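Local coordinates for protein dimethylsulfoniopropionate lyase (Roseovarius nubinhibens, PDB 4B29) that probably cleaves dimethylsulfoniopropionate to release dimethyl sulfide, working as a zinc-binding, cupin-type lyase of the marine sulphur cycle, at residues H77-D80 with Q81-P84; W117-A121 with G122-H126; H148-L151 with P152-Y156. One frame throughout, in Å; residues are numbered along the deposited sequence.

Contact 1: H77-D80 with Q81-P84; sequences HASD and QSQP
S79 and S82 face each other across one tight turn, their CA atoms 5.1 Å apart, where the loop after helix 67-73 winds into helix 83-92. S79 is still extended, whereas D80 and Q81 already have helix-like backbone angles, and the turn closes as an ST motif: both the hydroxyl and the carbonyl of S79 take backbone N-H groups ahead. S79 OG accepts from S82 N at 2.9 Å; a weak bond from S79 N to S82 OG, 3.0 Å, runs back the other way. A chi1 of 63° sets S79 OG between its own N and carbonyl carbon, within reach of S82 N. S79 O adds weak bonds from S82 N and, at 2.9 Å, from Q83 N, so S82 N is shared between a hydroxyl and a carbonyl. The buried S82 hydroxyl is also bonded to V159 O, tying the turn to the end of strand 153-159. A78 CB packs alongside, 3.7 Å from Q83 CA. On the outer side Q83 bends at chi2, its NE2 bonded to D87, and a water bridges the two segments by donating to D80 O at 2.7 Å and to Q83 OE1 at 2.6 Å.

Contact 2: W117-A121 with G122-H126; sequences WFELA and GPSGH
E119 reaches S124 on a fully stretched side chain: CG lies opposite the backbone N (chi1 -175°) and the chain stays extended through CD, which carries the carboxylate to the far side of the turn. S124 folds its hydroxyl back over its own backbone (chi1 41°), toward that carboxylate. The result is a two-pronged grip. S124 OG donates to E119 OE1 at 2.9 Å, near the carboxylate plane, and S124 N donates to E119 OE2, also at 2.9 Å, from well out of that plane; both use the syn side of their oxygen. G122 and G125 let the backbone come close: E119 OE2 lies 3.3 Å from G122 C, and E119 CG runs 3.7 Å from G125 CA. After a classic beta bulge in strand 115-122, in which L120 and A121 both face V134, the loop leads on to strand 127-128. E119 O accepts from H126 N at 3.2 Å and meets a CA-H...O contact from G125 CA; a water joins it to S124 O. H126 CD2 comes within 3.5 Å of E119 O, while its NE2 is bonded to E97 N. R99 bridges strand and loop, with a salt bridge to E119 OE1 and a hydrogen bond to S124 O. A buried carboxylate that receives a hydroxyl, a backbone N-H and an arginine is probably held ionised, its charge balanced mainly by R99, with R133 weakly at longer range, while S124 helps fix its orientation.

Contact 3: H148-L151 with P152-Y156; sequences HEHL and PEELY. With ZN (zinc ion), chain J; PO4 (phosphate ion), chain B; EDO (1,2-ethanediol), chain F.
The H150 imidazole meets P152 O at one edge, 3° out of the ring plane, and E154 OE1 at the other, also in plane, beside the zinc ion. H148 and Y156 likewise turn ring edges to the bound phosphate, whose O3 lies in both ring planes; H148 is stacked on Y145 and meets H189 edge-to-face, and the ring of W204 meets H150. H150 and E154 are ligands of the zinc site of the cupin fold, where the chain passes from strand 144-149 into strand 153-159. Zinc is bound by H150 NE2 at 2.1 Å, E154 OE1 at 2.0 Å, phosphate O4 at 1.9 Å and H189. The E154 chain is extended beyond CG, which delivers the carboxylate to the metal, and H183 ND1 bonds the same OE1. Phosphate O3 is gripped by H148 NE2 at 2.7 Å, in a nearly straight bond (162°), and by Y156 OH at 2.6 Å. Y156 OH also accepts a weak bond from an ethanediol. Both small molecules probably come from the crystallisation liquor, and the phosphate fills the fourth position on zinc, beside three protein ligands. H150 ND1 donates to P152 O at 2.9 Å; this second-shell bond helps fix the ring's rotation and places its proton on ND1, leaving the NE2 lone pair for zinc.

How the contacts relate
The contacts follow one another along the chain, each a local turn closed before the next begins. Contacts 2 and 3 both reach the mixed seven-stranded sheet; their centres are 16 Å apart and their nearest atoms about 8 Å. Contact 3 also joins that sheet to the five-stranded antiparallel one, through strand 144-149, with zinc ligands H150 and E154 at the crossing. Contact 1 lies at the surface, 22 Å from contact 2 and 25 Å from contact 3 between centres, on the opposite side of the chain's centre from contact 3. Strand 153-159 nevertheless links the metal site, through V159, to the turn leading into helix 83-92, while contact 2 closes a turn from an inner strand, 115-122.

Contact 1: H77-D80 with Q81-P84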
ATOM      1  N   HIS A  77      -7.647  -6.560  11.569  1.00 15.96           N
ATOM      2  CA  HIS A  77      -8.628  -7.601  11.238  1.00 17.01           C
ATOM      3  C   HIS A  77      -8.703  -7.882   9.728  1.00 16.60           C
ATOM      4  O   HIS A  77      -8.794  -6.947   8.945  1.00 16.63           O
ATOM      5  CB  HIS A  77     -10.048  -7.163  11.722  1.00 18.29           C
ATOM      6  CG  HIS A  77     -11.164  -8.060  11.261  1.00 23.47           C
ATOM      7  ND1 HIS A  77     -11.416  -9.298  11.830  1.00 27.67           N
ATOM      8  CD2 HIS A  77     -12.114  -7.892  10.301  1.00 26.66           C
ATOM      9  CE1 HIS A  77     -12.449  -9.863  11.225  1.00 28.70           C
ATOM     10  NE2 HIS A  77     -12.901  -9.026  10.301  1.00 29.06           N
ATOM     11  N   ALA A  78      -8.686  -9.155   9.350  1.00 14.67           N
ATOM     12  CA  ALA A  78      -8.881  -9.580   7.965  1.00 16.40           C
ATOM     13  C   ALA A  78     -10.228 -10.229   7.739  1.00 17.41           C
ATOM     14  O   ALA A  78     -10.811 -10.876   8.655  1.00 18.88           O
ATOM     15  CB  ALA A  78      -7.725 -10.561   7.536  1.00 15.97           C
ATOM     16  N   SER A  79     -10.744 -10.135   6.526  1.00 16.01           N
ATOM     17  CA  SER A  79     -11.865 -10.986   6.151  1.00 16.64           C
ATOM     18  C   SER A  79     -11.315 -12.367   5.804  1.00 17.36           C
ATOM     19  O   SER A  79     -10.096 -12.527   5.685  1.00 15.84           O
ATOM     20  CB  SER A  79     -12.576 -10.432   4.927  1.00 16.31           C
ATOM     21  OG  SER A  79     -11.645 -10.437   3.814  1.00 15.03           O
ATOM     22  N   ASP A  80     -12.191 -13.361   5.632  1.00 18.32           N
ATOM     23  CA  ASP A  80     -11.704 -14.676   5.221  1.00 19.09           C
ATOM     24  C   ASP A  80     -11.009 -14.547   3.845  1.00 19.04           C
ATOM     25  O   ASP A  80     -10.014 -15.232   3.577  1.00 18.70           O
ATOM     26  CB  ASP A  80     -12.871 -15.663   5.134  1.00 21.64           C
ATOM     27  CG  ASP A  80     -13.412 -16.056   6.522  1.00 25.92           C
ATOM     28  OD1 ASP A  80     -12.801 -15.711   7.576  1.00 31.19           O
ATOM     29  OD2 ASP A  80     -14.465 -16.723   6.534  1.00 31.90           O
ATOM     30  N   GLN A  81     -11.530 -13.653   3.000  1.00 17.05           N
ATOM     31  CA  GLN A  81     -10.952 -13.434   1.665  1.00 16.30           C
ATOM     32  C   GLN A  81      -9.601 -12.737   1.704  1.00 15.25           C
ATOM     33  O   GLN A  81      -8.756 -12.987   0.830  1.00 16.57           O
ATOM     34  CB  GLN A  81     -11.925 -12.666   0.788  1.00 15.37           C
ATOM     35  CG  GLN A  81     -13.052 -13.579   0.309  1.00 18.18           C
ATOM     36  CD  GLN A  81     -14.287 -12.788  -0.037  1.00 22.55           C
ATOM     37  OE1 GLN A  81     -14.206 -11.576  -0.347  1.00 22.67           O
ATOM     38  NE2 GLN A  81     -15.477 -13.454   0.061  1.00 21.20           N
ATOM     39  N   SER A  82      -9.378 -11.884   2.685  1.00 14.61           N
ATOM     40  CA  SER A  82      -8.141 -11.065   2.705  1.00 14.00           C
ATOM     41  C   SER A  82      -7.068 -11.647   3.629  1.00 14.80           C
ATOM     42  O   SER A  82      -5.927 -11.174   3.646  1.00 14.24           O
ATOM     43  CB  SER A  82      -8.486  -9.629   3.114  1.00 14.56           C
ATOM     44  OG  SER A  82      -8.548  -9.447   4.529  1.00 14.74           O
ATOM     45  N   GLN A  83      -7.444 -12.658   4.421  1.00 14.56           N
ATOM     46  CA  GLN A  83      -6.470 -13.235   5.366  1.00 15.37           C
ATOM     47  C   GLN A  83      -5.190 -13.795   4.696  1.00 14.87           C
ATOM     48  O   GLN A  83      -4.107 -13.550   5.209  1.00 16.38           O
ATOM     49  CB  GLN A  83      -7.162 -14.289   6.275  1.00 16.43           C
ATOM     50  CG  GLN A  83      -6.175 -15.195   7.062  1.00 22.38           C
ATOM     51  CD  GLN A  83      -5.778 -16.493   6.244  1.00 28.05           C
ATOM     52  OE1 GLN A  83      -6.642 -17.143   5.632  1.00 31.21           O
ATOM     53  NE2 GLN A  83      -4.473 -16.847   6.235  1.00 30.34           N
ATOM     54  N   PRO A  84      -5.312 -14.500   3.574  1.00 15.06           N
ATOM     55  CA  PRO A  84      -4.064 -15.034   2.948  1.00 15.24           C
ATOM     56  C   PRO A  84      -3.095 -13.905   2.585  1.00 14.96           C
ATOM     57  O   PRO A  84      -1.880 -14.005   2.867  1.00 15.07           O
ATOM     58  CB  PRO A  84      -4.576 -15.803   1.716  1.00 16.57           C
ATOM     59  CG  PRO A  84      -5.956 -16.308   2.201  1.00 18.13           C
ATOM     60  CD  PRO A  84      -6.505 -15.086   2.956  1.00 15.31           C
TER
HETATM   61  O   HOH W   1      -9.120 -17.315   5.034  1.00 30.58           O

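Contact 2: W117-A121 with G122-H126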
ATOM      1  N   TRP A 117       5.883   2.102   3.918  1.00 12.46           N
ATOM      2  CA  TRP A 117       5.348   1.534   2.685  1.00 12.00           C
ATOM      3  C   TRP A 117       6.475   0.854   1.913  1.00 12.42           C
ATOM      4  O   TRP A 117       7.666   1.108   2.178  1.00 13.11           O
ATOM      5  CB  TRP A 117       4.725   2.641   1.795  1.00 13.58           C
ATOM      6  CG  TRP A 117       5.680   3.649   1.243  1.00 13.58           C
ATOM      7  CD1 TRP A 117       6.220   4.711   1.889  1.00 17.10           C
ATOM      8  CD2 TRP A 117       6.208   3.676  -0.100  1.00 13.84           C
ATOM      9  NE1 TRP A 117       7.051   5.429   1.025  1.00 20.10           N
ATOM     10  CE2 TRP A 117       7.059   4.803  -0.195  1.00 16.84           C
ATOM     11  CE3 TRP A 117       6.025   2.860  -1.219  1.00 13.55           C
ATOM     12  CZ2 TRP A 117       7.737   5.148  -1.388  1.00 18.06           C
ATOM     13  CZ3 TRP A 117       6.709   3.190  -2.406  1.00 18.03           C
ATOM     14  CH2 TRP A 117       7.547   4.332  -2.466  1.00 16.99           C
ATOM     15  N   PHE A 118       6.093   0.044   0.929  1.00 12.45           N
ATOM     16  CA  PHE A 118       7.117  -0.496   0.051  1.00 11.36           C
ATOM     17  C   PHE A 118       6.505  -0.748  -1.321  1.00 12.12           C
ATOM     18  O   PHE A 118       5.271  -0.769  -1.488  1.00 11.35           O
ATOM     19  CB  PHE A 118       7.738  -1.776   0.631  1.00 11.66           C
ATOM     20  CG  PHE A 118       6.802  -2.982   0.718  1.00 12.24           C
ATOM     21  CD1 PHE A 118       6.659  -3.909  -0.334  1.00 11.47           C
ATOM     22  CD2 PHE A 118       6.090  -3.212   1.892  1.00 11.04           C
ATOM     23  CE1 PHE A 118       5.830  -5.063  -0.197  1.00 13.18           C
ATOM     24  CE2 PHE A 118       5.283  -4.362   2.035  1.00 12.88           C
ATOM     25  CZ  PHE A 118       5.108  -5.275   1.002  1.00 12.67           C
ATOM     26  N   GLU A 119       7.370  -0.966  -2.317  1.00 11.30           N
ATOM     27  CA  GLU A 119       6.873  -1.203  -3.685  1.00 11.65           C
ATOM     28  C   GLU A 119       7.034  -2.681  -3.983  1.00 12.10           C
ATOM     29  O   GLU A 119       8.160  -3.198  -4.050  1.00 13.77           O
ATOM     30  CB  GLU A 119       7.697  -0.345  -4.671  1.00 12.28           C
ATOM     31  CG  GLU A 119       7.201  -0.413  -6.137  1.00 11.46           C
ATOM     32  CD  GLU A 119       8.018   0.528  -7.045  1.00 17.20           C
ATOM     33  OE1 GLU A 119       8.812   1.367  -6.555  1.00 22.35           O
ATOM     34  OE2 GLU A 119       8.051   0.230  -8.249  1.00 17.06           O
ATOM     35  N   LEU A 120       5.920  -3.388  -4.099  1.00 10.55           N
ATOM     36  CA  LEU A 120       5.990  -4.809  -4.355  1.00 10.41           C
ATOM     37  C   LEU A 120       6.381  -5.075  -5.795  1.00 11.99           C
ATOM     38  O   LEU A 120       7.228  -5.949  -6.080  1.00 11.78           O
ATOM     39  CB  LEU A 120       4.608  -5.423  -4.068  1.00  9.63           C
ATOM     40  CG  LEU A 120       4.434  -6.893  -4.436  1.00 11.31           C
ATOM     41  CD1 LEU A 120       5.563  -7.786  -3.716  1.00 13.88           C
ATOM     42  CD2 LEU A 120       3.004  -7.366  -4.087  1.00 13.86           C
ATOM     43  N   ALA A 121       5.736  -4.363  -6.716  1.00 11.14           N
ATOM     44  CA  ALA A 121       5.984  -4.606  -8.164  1.00 10.14           C
ATOM     45  C   ALA A 121       5.982  -3.259  -8.841  1.00 11.55           C
ATOM     46  O   ALA A 121       5.189  -2.360  -8.510  1.00 11.84           O
ATOM     47  CB  ALA A 121       4.932  -5.502  -8.799  1.00 11.04           C
ATOM     48  N   GLY A 122       6.893  -3.090  -9.807  1.00 11.10           N
ATOM     49  CA  GLY A 122       6.875  -1.855 -10.557  1.00 10.61           C
ATOM     50  C   GLY A 122       8.302  -1.519 -10.985  1.00 10.41           C
ATOM     51  O   GLY A 122       9.225  -2.376 -10.877  1.00 10.19           O
ATOM     52  N   PRO A 123       8.525  -0.285 -11.417  1.00 11.18           N
ATOM     53  CA  PRO A 123       9.856   0.053 -11.953  1.00 10.22           C
ATOM     54  C   PRO A 123      10.954  -0.187 -10.910  1.00 12.26           C
ATOM     55  O   PRO A 123      12.046  -0.638 -11.265  1.00 11.16           O
ATOM     56  CB  PRO A 123       9.727   1.547 -12.262  1.00 11.26           C
ATOM     57  CG  PRO A 123       8.238   1.646 -12.743  1.00 11.57           C
ATOM     58  CD  PRO A 123       7.498   0.733 -11.776  1.00 11.73           C
ATOM     59  N   SER A 124      10.635   0.038  -9.633  1.00 11.80           N
ATOM     60  CA  SER A 124      11.619  -0.225  -8.546  1.00 13.33           C
ATOM     61  C   SER A 124      11.048  -1.164  -7.466  1.00 12.75           C
ATOM     62  O   SER A 124      11.342  -1.014  -6.258  1.00 14.32           O
ATOM     63  CB  SER A 124      12.227   1.039  -7.958  1.00 15.35           C
ATOM     64  OG  SER A 124      11.329   2.060  -7.778  1.00 19.10           O
ATOM     65  N   GLY A 125      10.251  -2.104  -7.925  1.00 11.72           N
ATOM     66  CA  GLY A 125       9.617  -3.092  -7.052  1.00 12.16           C
ATOM     67  C   GLY A 125      10.572  -4.216  -6.668  1.00 13.37           C
ATOM     68  O   GLY A 125      11.696  -4.361  -7.215  1.00 13.30           O
ATOM     69  N   HIS A 126      10.144  -5.055  -5.733  1.00 10.62           N
ATOM     70  CA  HIS A 126      10.836  -6.331  -5.544  1.00 11.64           C
ATOM     71  C   HIS A 126      10.663  -7.235  -6.766  1.00 11.26           C
ATOM     72  O   HIS A 126      11.487  -8.155  -6.977  1.00 12.46           O
ATOM     73  CB  HIS A 126      10.287  -7.006  -4.277  1.00 12.00           C
ATOM     74  CG  HIS A 126      10.814  -6.363  -3.049  1.00 12.61           C
ATOM     75  ND1 HIS A 126      12.078  -6.648  -2.565  1.00 15.51           N
ATOM     76  CD2 HIS A 126      10.335  -5.352  -2.289  1.00 13.83           C
ATOM     77  CE1 HIS A 126      12.327  -5.872  -1.524  1.00 17.67           C
ATOM     78  NE2 HIS A 126      11.287  -5.077  -1.337  1.00 16.77           N
TER
HETATM   79  O   HOH W   2      10.955  -2.176  -3.735  1.00 18.03           O

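Contact 3: H148-L151 with P152-Y156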
ATOM      1  N   HIS A 148      -2.394  14.873   0.613  1.00 12.69           N
ATOM      2  CA  HIS A 148      -1.205  14.656  -0.232  1.00 12.20           C
ATOM      3  C   HIS A 148      -1.699  14.349  -1.633  1.00 14.01           C
ATOM      4  O   HIS A 148      -2.881  14.060  -1.835  1.00 12.57           O
ATOM      5  CB  HIS A 148      -0.339  13.524   0.309  1.00 12.80           C
ATOM      6  CG  HIS A 148      -1.060  12.231   0.482  1.00 13.73           C
ATOM      7  ND1 HIS A 148      -1.921  12.010   1.537  1.00 13.86           N
ATOM      8  CD2 HIS A 148      -1.033  11.078  -0.236  1.00 13.07           C
ATOM      9  CE1 HIS A 148      -2.416  10.787   1.454  1.00 14.48           C
ATOM     10  NE2 HIS A 148      -1.883  10.196   0.389  1.00 13.94           N
ATOM     11  N   GLU A 149      -0.794  14.415  -2.619  1.00 12.59           N
ATOM     12  CA  GLU A 149      -1.275  14.365  -3.986  1.00 11.81           C
ATOM     13  C   GLU A 149      -0.133  13.944  -4.908  1.00 12.27           C
ATOM     14  O   GLU A 149       1.039  13.950  -4.513  1.00 13.16           O
ATOM     15  CB  GLU A 149      -1.790  15.743  -4.429  1.00 12.92           C
ATOM     16  CG  GLU A 149      -0.653  16.801  -4.383  1.00 16.41           C
ATOM     17  CD  GLU A 149      -1.219  18.146  -4.676  1.00 24.04           C
ATOM     18  OE1 GLU A 149      -1.792  18.760  -3.752  1.00 21.04           O
ATOM     19  OE2 GLU A 149      -1.161  18.545  -5.860  1.00 29.04           O
ATOM     20  N   HIS A 150      -0.502  13.581  -6.128  1.00 11.22           N
ATOM     21  CA  HIS A 150       0.490  13.179  -7.134  1.00 11.80           C
ATOM     22  C   HIS A 150      -0.200  13.117  -8.484  1.00 11.36           C
ATOM     23  O   HIS A 150      -1.423  12.846  -8.585  1.00 11.69           O
ATOM     24  CB  HIS A 150       1.098  11.799  -6.805  1.00 11.37           C
ATOM     25  CG  HIS A 150       0.092  10.829  -6.259  1.00 11.50           C
ATOM     26  ND1 HIS A 150      -0.857  10.212  -7.038  1.00 10.20           N
ATOM     27  CD2 HIS A 150      -0.139  10.433  -4.992  1.00 13.47           C
ATOM     28  CE1 HIS A 150      -1.628   9.443  -6.276  1.00 10.35           C
ATOM     29  NE2 HIS A 150      -1.197   9.564  -5.027  1.00 11.68           N
ATOM     30  N   LEU A 151       0.604  13.265  -9.555  1.00 11.11           N
ATOM     31  CA  LEU A 151       0.014  13.173 -10.889  1.00 10.44           C
ATOM     32  C   LEU A 151      -0.630  11.784 -11.246  1.00 10.36           C
ATOM     33  O   LEU A 151      -1.703  11.738 -11.795  1.00 10.17           O
ATOM     34  CB  LEU A 151       1.084  13.578 -11.943  1.00 11.22           C
ATOM     35  CG  LEU A 151       0.657  13.463 -13.389  1.00 11.58           C
ATOM     36  CD1 LEU A 151      -0.523  14.412 -13.747  1.00 12.38           C
ATOM     37  CD2 LEU A 151       1.913  13.824 -14.254  1.00 12.88           C
ATOM     38  N   PRO A 152       0.058  10.641 -10.978  1.00  9.82           N
ATOM     39  CA  PRO A 152      -0.507   9.358 -11.414  1.00  9.58           C
ATOM     40  C   PRO A 152      -1.813   9.038 -10.681  1.00  9.35           C
ATOM     41  O   PRO A 152      -2.030   9.512  -9.545  1.00 11.29           O
ATOM     42  CB  PRO A 152       0.578   8.319 -11.000  1.00 10.21           C
ATOM     43  CG  PRO A 152       1.494   9.024 -10.006  1.00 10.86           C
ATOM     44  CD  PRO A 152       1.447  10.498 -10.486  1.00 10.26           C
ATOM     45  N   GLU A 153      -2.664   8.337 -11.385  1.00  9.44           N
ATOM     46  CA  GLU A 153      -3.903   7.780 -10.747  1.00  9.60           C
ATOM     47  C   GLU A 153      -3.542   6.635  -9.832  1.00 10.33           C
ATOM     48  O   GLU A 153      -2.529   5.949 -10.032  1.00  9.88           O
ATOM     49  CB  GLU A 153      -4.804   7.245 -11.830  1.00 10.49           C
ATOM     50  CG  GLU A 153      -5.378   8.406 -12.735  1.00 10.57           C
ATOM     51  CD  GLU A 153      -6.213   7.875 -13.834  1.00 11.55           C
ATOM     52  OE1 GLU A 153      -6.473   6.646 -13.867  1.00 13.06           O
ATOM     53  OE2 GLU A 153      -6.707   8.634 -14.711  1.00 12.41           O
ATOM     54  N   GLU A 154      -4.406   6.365  -8.853  1.00  9.42           N
ATOM     55  CA  GLU A 154      -4.104   5.307  -7.894  1.00 11.16           C
ATOM     56  C   GLU A 154      -5.419   4.644  -7.533  1.00 10.74           C
ATOM     57  O   GLU A 154      -6.470   5.281  -7.553  1.00 10.41           O
ATOM     58  CB  GLU A 154      -3.494   6.040  -6.701  1.00 14.14           C
ATOM     59  CG  GLU A 154      -3.631   5.490  -5.425  1.00 16.48           C
ATOM     60  CD  GLU A 154      -2.835   6.267  -4.404  1.00 13.90           C
ATOM     61  OE1 GLU A 154      -3.254   7.352  -3.955  1.00 13.14           O
ATOM     62  OE2 GLU A 154      -1.819   5.752  -3.958  1.00 15.50           O
ATOM     63  N   LEU A 155      -5.362   3.353  -7.241  1.00  9.33           N
ATOM     64  CA  LEU A 155      -6.564   2.589  -6.808  1.00  9.58           C
ATOM     65  C   LEU A 155      -6.160   1.882  -5.518  1.00  9.16           C
ATOM     66  O   LEU A 155      -5.357   0.932  -5.533  1.00  9.30           O
ATOM     67  CB  LEU A 155      -6.982   1.585  -7.886  1.00  9.40           C
ATOM     68  CG  LEU A 155      -8.227   0.745  -7.513  1.00 11.02           C
ATOM     69  CD1 LEU A 155      -9.463   1.633  -7.239  1.00 12.67           C
ATOM     70  CD2 LEU A 155      -8.514  -0.267  -8.629  1.00 12.49           C
ATOM     71  N   TYR A 156      -6.696   2.365  -4.388  1.00  9.00           N
ATOM     72  CA  TYR A 156      -6.447   1.711  -3.112  1.00  9.45           C
ATOM     73  C   TYR A 156      -7.313   0.462  -2.959  1.00  9.39           C
ATOM     74  O   TYR A 156      -8.442   0.405  -3.448  1.00 10.08           O
ATOM     75  CB  TYR A 156      -6.897   2.658  -1.951  1.00  9.47           C
ATOM     76  CG  TYR A 156      -5.766   3.353  -1.289  1.00  8.79           C
ATOM     77  CD1 TYR A 156      -5.195   4.495  -1.894  1.00  9.64           C
ATOM     78  CD2 TYR A 156      -5.218   2.889  -0.107  1.00  9.19           C
ATOM     79  CE1 TYR A 156      -4.128   5.178  -1.255  1.00 11.24           C
ATOM     80  CE2 TYR A 156      -4.179   3.539   0.520  1.00  9.12           C
ATOM     81  CZ  TYR A 156      -3.603   4.656  -0.082  1.00 11.42           C
ATOM     82  OH  TYR A 156      -2.579   5.307   0.558  1.00 11.98           O
TER
HETATM   83 ZN    ZN J1205      -2.023   8.767  -3.310  1.00 14.85          ZN
HETATM   84  P   PO4 B1197      -0.493   7.485  -1.144  1.00 13.83           P
HETATM   85  O1  PO4 B1197       0.666   7.687  -0.213  1.00 15.83           O
HETATM   86  O2  PO4 B1197      -0.354   6.076  -1.753  1.00 14.16           O
HETATM   87  O3  PO4 B1197      -1.839   7.618  -0.445  1.00 14.97           O
HETATM   88  O4  PO4 B1197      -0.495   8.477  -2.261  1.00 12.41           O
HETATM   89  C1  EDO F1201      -0.070   2.695  -0.429  1.00 26.11           C
HETATM   90  O1  EDO F1201      -0.986   2.798   0.664  1.00 19.74           O
HETATM   91  C2  EDO F1201       1.199   3.374   0.013  1.00 29.13           C
HETATM   92  O2  EDO F1201       1.979   3.432  -1.165  1.00 26.44           O